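PDB 1TZ7: 4-alpha-glucanotransferase from Aquifex aeolicus, which belongs to the amylomaltase (disproportionating enzyme) family of 4-alpha-glucanotransferases and is built around an eight-stranded parallel beta-barrel of the TIM type. Local coordinates for residues Y158-W172 with Y230-P242. Numbering follows the deposited sequence.
Sequences YMAIKEEEGKEWYEW and YPSYSSADVWTNP
Trp-169 and Trp-239 lie at the middle of an aromatic cluster, completed by Tyr-158, Tyr-170, Trp-172 and Tyr-233, that joins the end of helix 149-165 and its following loop to the region after barrel strand 222-227. The two indoles run past one another head to tail, and each beta-carbon sits over the other's pyrrole ring: Trp-239 CB is 3.9 Å from the Trp-169 five-membered ring centroid, almost straight above the ring, and the reverse CH-pi contact is slightly longer. The buried side is built round Trp-239, which Trp-169, Trp-172 and Tyr-158 all meet. Trp-172 turns its edge onto the face of Trp-239 in a T-shaped contact, planes at 88°, with CZ3 of Trp-172 3.6 Å from Trp-239 CE2. Tyr-158 closes in beside this pair; its CG lies anti to the backbone N (chi1 164°), setting the ring with one face over the first turn of helix 236-240, where Ala-236 CB makes a CH-pi contact 3.9 Å from the Tyr-158 ring centroid. The indole nitrogen of Trp-239 is satisfied beyond the cluster by Leu-176 O, while Arg-179 adds a cation-pi contact.

Beyond the other face of Trp-169, where its neighbour Tyr-170 lies, the contact is less enclosed. There Tyr-170, Tyr-233, Ser-234 and Glu-168 are all partly exposed, and Tyr-170 lays a face over Tyr-233 CE1, the two rings moderately inclined. Glu-168 adds little beyond its CG, 3.4 Å from Ser-234 OG. The Tyr-233 hydroxyl is held from outside the two segments by Leu-251 O. The one hydrogen bond between the segments ties the edge of the Trp-169 indole to this flank: Trp-169 NE1 donates to Tyr-233 O at 2.9 Å, with an N-H...O angle of 166° and the oxygen close to the indole plane.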
loop_
_atom_site.group_PDB
_atom_site.type_symbol
_atom_site.label_atom_id
_atom_site.label_comp_id
_atom_site.label_asym_id
_atom_site.label_seq_id
_atom_site.Cartn_x
_atom_site.Cartn_y
_atom_site.Cartn_z
ATOM N N TYR A 158 20.098 -2.589 -10.144
ATOM C CA TYR A 158 20.004 -1.301 -9.458
ATOM C C TYR A 158 20.506 -1.421 -8.016
ATOM O O TYR A 158 21.251 -0.573 -7.543
ATOM C CB TYR A 158 18.546 -0.814 -9.495
ATOM C CG TYR A 158 18.186 0.303 -8.534
ATOM C CD1 TYR A 158 18.283 1.638 -8.918
ATOM C CD2 TYR A 158 17.707 0.021 -7.258
ATOM C CE1 TYR A 158 17.931 2.666 -8.047
ATOM C CE2 TYR A 158 17.350 1.044 -6.377
ATOM C CZ TYR A 158 17.464 2.359 -6.776
ATOM O OH TYR A 158 17.113 3.372 -5.907
ATOM N N MET A 159 20.106 -2.494 -7.338
ATOM C CA MET A 159 20.474 -2.704 -5.938
ATOM C C MET A 159 21.953 -3.068 -5.795
ATOM O O MET A 159 22.583 -2.729 -4.803
ATOM C CB MET A 159 19.615 -3.812 -5.319
ATOM C CG MET A 159 18.138 -3.442 -5.148
ATOM S SD MET A 159 17.877 -2.073 -4.011
ATOM C CE MET A 159 18.295 -2.840 -2.432
ATOM N N ALA A 160 22.495 -3.762 -6.793
ATOM C CA ALA A 160 23.892 -4.217 -6.751
ATOM C C ALA A 160 24.862 -3.057 -6.977
ATOM O O ALA A 160 25.936 -3.008 -6.374
ATOM C CB ALA A 160 24.122 -5.301 -7.783
ATOM N N ILE A 161 24.473 -2.125 -7.847
ATOM C CA ILE A 161 25.286 -0.940 -8.128
ATOM C C ILE A 161 25.193 0.059 -6.975
ATOM O O ILE A 161 26.180 0.698 -6.617
ATOM C CB ILE A 161 24.828 -0.269 -9.457
ATOM C CG1 ILE A 161 25.010 -1.232 -10.632
ATOM C CG2 ILE A 161 25.621 1.015 -9.711
ATOM C CD1 ILE A 161 24.206 -0.857 -11.856
ATOM N N LYS A 162 23.997 0.184 -6.398
ATOM C CA LYS A 162 23.783 1.042 -5.227
ATOM C C LYS A 162 24.644 0.571 -4.050
ATOM O O LYS A 162 25.180 1.381 -3.295
ATOM C CB LYS A 162 22.302 1.034 -4.825
ATOM C CG LYS A 162 21.929 2.097 -3.805
ATOM C CD LYS A 162 20.425 2.373 -3.801
ATOM C CE LYS A 162 19.683 1.439 -2.858
ATOM N NZ LYS A 162 18.580 2.137 -2.146
ATOM N N GLU A 163 24.766 -0.745 -3.909
ATOM C CA GLU A 163 25.603 -1.343 -2.872
ATOM C C GLU A 163 27.068 -0.964 -3.069
ATOM O O GLU A 163 27.730 -0.512 -2.141
ATOM C CB GLU A 163 25.469 -2.867 -2.906
ATOM C CG GLU A 163 24.849 -3.468 -1.660
ATOM C CD GLU A 163 24.473 -4.924 -1.849
ATOM O OE1 GLU A 163 24.919 -5.529 -2.846
ATOM O OE2 GLU A 163 23.733 -5.464 -1.003
ATOM N N GLU A 164 27.561 -1.157 -4.288
ATOM C CA GLU A 164 28.981 -1.008 -4.581
ATOM C C GLU A 164 29.414 0.443 -4.417
ATOM O O GLU A 164 30.286 0.751 -3.607
ATOM C CB GLU A 164 29.280 -1.491 -6.010
ATOM C CG GLU A 164 30.748 -1.394 -6.414
ATOM C CD GLU A 164 31.537 -2.641 -6.060
ATOM O OE1 GLU A 164 32.397 -3.051 -6.867
ATOM O OE2 GLU A 164 31.299 -3.210 -4.975
ATOM N N GLU A 165 28.795 1.330 -5.189
ATOM C CA GLU A 165 29.171 2.745 -5.192
ATOM C C GLU A 165 28.756 3.440 -3.888
ATOM O O GLU A 165 29.317 4.471 -3.522
ATOM C CB GLU A 165 28.540 3.470 -6.399
ATOM C CG GLU A 165 29.472 3.610 -7.605
ATOM C CD GLU A 165 30.744 4.385 -7.283
ATOM O OE1 GLU A 165 30.678 5.344 -6.482
ATOM O OE2 GLU A 165 31.812 4.034 -7.833
ATOM N N GLY A 166 27.774 2.868 -3.196
ATOM C CA GLY A 166 27.241 3.468 -1.983
ATOM C C GLY A 166 26.536 4.785 -2.255
ATOM O O GLY A 166 26.526 5.677 -1.409
ATOM N N LYS A 167 25.945 4.904 -3.443
ATOM C CA LYS A 167 25.332 6.159 -3.885
ATOM C C LYS A 167 23.993 5.900 -4.584
ATOM O O LYS A 167 23.704 4.781 -4.995
ATOM C CB LYS A 167 26.272 6.896 -4.843
ATOM C CG LYS A 167 27.487 7.515 -4.175
ATOM C CD LYS A 167 28.391 8.195 -5.199
ATOM C CE LYS A 167 29.814 8.351 -4.680
ATOM N NZ LYS A 167 30.796 8.520 -5.788
ATOM N N GLU A 168 23.188 6.952 -4.715
ATOM C CA GLU A 168 21.925 6.880 -5.463
ATOM C C GLU A 168 22.202 6.855 -6.974
ATOM O O GLU A 168 23.320 7.109 -7.405
ATOM C CB GLU A 168 21.030 8.081 -5.111
ATOM C CG GLU A 168 19.695 7.705 -4.484
ATOM C CD GLU A 168 19.851 6.926 -3.190
ATOM O OE1 GLU A 168 19.350 5.780 -3.119
ATOM O OE2 GLU A 168 20.473 7.460 -2.246
ATOM N N TRP A 169 21.178 6.545 -7.768
ATOM C CA TRP A 169 21.373 6.319 -9.207
ATOM C C TRP A 169 21.749 7.605 -9.936
ATOM O O TRP A 169 22.525 7.577 -10.888
ATOM C CB TRP A 169 20.119 5.673 -9.850
ATOM C CG TRP A 169 18.929 6.583 -9.959
ATOM C CD1 TRP A 169 17.860 6.633 -9.116
ATOM C CD2 TRP A 169 18.679 7.560 -10.978
ATOM N NE1 TRP A 169 16.964 7.586 -9.541
ATOM C CE2 TRP A 169 17.442 8.169 -10.682
ATOM C CE3 TRP A 169 19.379 7.988 -12.115
ATOM C CZ2 TRP A 169 16.894 9.181 -11.476
ATOM C CZ3 TRP A 169 18.827 8.994 -12.902
ATOM C CH2 TRP A 169 17.600 9.575 -12.576
ATOM N N TYR A 170 21.201 8.731 -9.478
ATOM C CA TYR A 170 21.466 10.029 -10.113
ATOM C C TYR A 170 22.835 10.590 -9.710
ATOM O O TYR A 170 23.245 11.634 -10.200
ATOM C CB TYR A 170 20.354 11.044 -9.772
ATOM C CG TYR A 170 20.055 11.174 -8.290
ATOM C CD1 TYR A 170 19.079 10.387 -7.690
ATOM C CD2 TYR A 170 20.746 12.087 -7.495
ATOM C CE1 TYR A 170 18.798 10.501 -6.340
ATOM C CE2 TYR A 170 20.473 12.208 -6.141
ATOM C CZ TYR A 170 19.496 11.412 -5.569
ATOM O OH TYR A 170 19.217 11.523 -4.233
ATOM N N GLU A 171 23.531 9.883 -8.818
ATOM C CA GLU A 171 24.889 10.264 -8.408
ATOM C C GLU A 171 25.957 9.341 -9.035
ATOM O O GLU A 171 27.155 9.593 -8.906
ATOM C CB GLU A 171 25.009 10.233 -6.878
ATOM C CG GLU A 171 23.875 10.953 -6.149
ATOM C CD GLU A 171 24.166 11.164 -4.671
ATOM O OE1 GLU A 171 24.144 10.172 -3.911
ATOM O OE2 GLU A 171 24.412 12.323 -4.270
ATOM N N TRP A 172 25.512 8.277 -9.712
ATOM C CA TRP A 172 26.435 7.320 -10.344
ATOM C C TRP A 172 27.171 7.961 -11.505
ATOM O O TRP A 172 26.764 9.008 -12.007
ATOM C CB TRP A 172 25.677 6.093 -10.855
ATOM C CG TRP A 172 25.103 5.234 -9.786
ATOM C CD1 TRP A 172 25.471 5.197 -8.471
ATOM C CD2 TRP A 172 24.056 4.275 -9.934
ATOM N NE1 TRP A 172 24.710 4.273 -7.793
ATOM C CE2 TRP A 172 23.833 3.694 -8.669
ATOM C CE3 TRP A 172 23.274 3.845 -11.016
ATOM C CZ2 TRP A 172 22.865 2.708 -8.456
ATOM C CZ3 TRP A 172 22.314 2.866 -10.799
ATOM C CH2 TRP A 172 22.121 2.310 -9.531
ATOM N N TYR A 230 2.842 7.614 -7.393
ATOM C CA TYR A 230 4.177 8.025 -7.836
ATOM C C TYR A 230 5.237 7.119 -7.207
ATOM O O TYR A 230 5.080 6.673 -6.072
ATOM C CB TYR A 230 4.464 9.457 -7.379
ATOM C CG TYR A 230 3.669 10.542 -8.075
ATOM C CD1 TYR A 230 2.832 11.391 -7.349
ATOM C CD2 TYR A 230 3.777 10.743 -9.443
ATOM C CE1 TYR A 230 2.114 12.396 -7.974
ATOM C CE2 TYR A 230 3.062 11.745 -10.078
ATOM C CZ TYR A 230 2.233 12.571 -9.336
ATOM O OH TYR A 230 1.525 13.566 -9.959
ATOM N N PRO A 231 6.331 6.878 -7.927
ATOM C CA PRO A 231 7.548 6.346 -7.314
ATOM C C PRO A 231 8.320 7.456 -6.635
ATOM O O PRO A 231 8.037 8.630 -6.888
ATOM C CB PRO A 231 8.333 5.815 -8.510
ATOM C CG PRO A 231 7.945 6.714 -9.631
ATOM C CD PRO A 231 6.501 7.116 -9.370
ATOM N N SER A 232 9.281 7.104 -5.794
ATOM C CA SER A 232 10.239 8.087 -5.296
ATOM C C SER A 232 11.250 8.416 -6.396
ATOM O O SER A 232 11.472 7.615 -7.303
ATOM C CB SER A 232 10.958 7.559 -4.052
ATOM O OG SER A 232 11.744 6.423 -4.359
ATOM N N TYR A 233 11.852 9.594 -6.316
ATOM C CA TYR A 233 12.893 9.977 -7.261
ATOM C C TYR A 233 14.050 8.993 -7.189
ATOM O O TYR A 233 14.654 8.653 -8.207
ATOM C CB TYR A 233 13.396 11.391 -6.971
ATOM C CG TYR A 233 14.508 11.830 -7.890
ATOM C CD1 TYR A 233 15.754 12.186 -7.389
ATOM C CD2 TYR A 233 14.316 11.879 -9.265
ATOM C CE1 TYR A 233 16.778 12.585 -8.233
ATOM C CE2 TYR A 233 15.331 12.277 -10.116
ATOM C CZ TYR A 233 16.559 12.628 -9.597
ATOM O OH TYR A 233 17.562 13.020 -10.437
ATOM N N SER A 234 14.352 8.538 -5.973
ATOM C CA SER A 234 15.391 7.538 -5.749
ATOM C C SER A 234 14.818 6.129 -5.886
ATOM O O SER A 234 14.650 5.409 -4.888
ATOM C CB SER A 234 15.996 7.713 -4.357
ATOM O OG SER A 234 16.564 9.004 -4.209
ATOM N N SER A 235 14.515 5.742 -7.118
ATOM C CA SER A 235 13.956 4.420 -7.391
ATOM C C SER A 235 14.489 3.853 -8.705
ATOM O O SER A 235 14.912 4.598 -9.594
ATOM C CB SER A 235 12.420 4.480 -7.426
ATOM O OG SER A 235 11.952 5.175 -8.568
ATOM N N ALA A 236 14.473 2.532 -8.813
ATOM C CA ALA A 236 14.799 1.855 -10.060
ATOM C C ALA A 236 13.847 2.277 -11.184
ATOM O O ALA A 236 14.201 2.226 -12.344
ATOM C CB ALA A 236 14.744 0.353 -9.866
ATOM N N ASP A 237 12.638 2.695 -10.817
ATOM C CA ASP A 237 11.597 3.013 -11.802
ATOM C C ASP A 237 11.912 4.288 -12.577
ATOM O O ASP A 237 11.767 4.331 -13.790
ATOM C CB ASP A 237 10.246 3.150 -11.118
ATOM C CG ASP A 237 9.889 1.936 -10.296
ATOM O OD1 ASP A 237 9.751 2.072 -9.061
ATOM O OD2 ASP A 237 9.733 0.803 -10.793
ATOM N N VAL A 238 12.346 5.327 -11.868
ATOM C CA VAL A 238 12.743 6.582 -12.516
ATOM C C VAL A 238 14.041 6.372 -13.287
ATOM O O VAL A 238 14.194 6.852 -14.405
ATOM C CB VAL A 238 12.924 7.729 -11.483
ATOM C CG1 VAL A 238 13.313 9.011 -12.176
ATOM C CG2 VAL A 238 11.636 7.932 -10.674
ATOM N N TRP A 239 14.967 5.639 -12.679
ATOM C CA TRP A 239 16.223 5.271 -13.327
ATOM C C TRP A 239 15.984 4.592 -14.690
ATOM O O TRP A 239 16.639 4.926 -15.674
ATOM C CB TRP A 239 17.025 4.341 -12.414
ATOM C CG TRP A 239 18.340 3.913 -12.982
ATOM C CD1 TRP A 239 19.311 4.717 -13.500
ATOM C CD2 TRP A 239 18.833 2.574 -13.087
ATOM N NE1 TRP A 239 20.379 3.961 -13.922
ATOM C CE2 TRP A 239 20.110 2.639 -13.680
ATOM C CE3 TRP A 239 18.320 1.313 -12.740
ATOM C CZ2 TRP A 239 20.881 1.500 -13.933
ATOM C CZ3 TRP A 239 19.089 0.187 -12.992
ATOM C CH2 TRP A 239 20.355 0.291 -13.583
ATOM N N THR A 240 15.042 3.645 -14.737
ATOM C CA THR A 240 14.819 2.841 -15.959
ATOM C C THR A 240 13.981 3.582 -16.990
ATOM O O THR A 240 14.120 3.349 -18.180
ATOM C CB THR A 240 14.141 1.480 -15.629
ATOM O OG1 THR A 240 13.250 1.617 -14.520
ATOM C CG2 THR A 240 15.151 0.471 -15.170
ATOM N N ASN A 241 13.107 4.469 -16.528
ATOM C CA ASN A 241 12.194 5.173 -17.423
ATOM C C ASN A 241 12.179 6.689 -17.181
ATOM O O ASN A 241 11.143 7.256 -16.863
ATOM C CB ASN A 241 10.780 4.619 -17.270
ATOM C CG ASN A 241 10.730 3.112 -17.381
ATOM O OD1 ASN A 241 10.604 2.406 -16.379
ATOM N ND2 ASN A 241 10.830 2.610 -18.593
ATOM N N PRO A 242 13.326 7.341 -17.349
ATOM C CA PRO A 242 13.439 8.781 -17.072
ATOM C C PRO A 242 12.501 9.628 -17.944
ATOM O O PRO A 242 11.943 10.610 -17.467
ATOM C CB PRO A 242 14.913 9.091 -17.392
ATOM C CG PRO A 242 15.375 7.959 -18.249
ATOM C CD PRO A 242 14.596 6.767 -17.823
#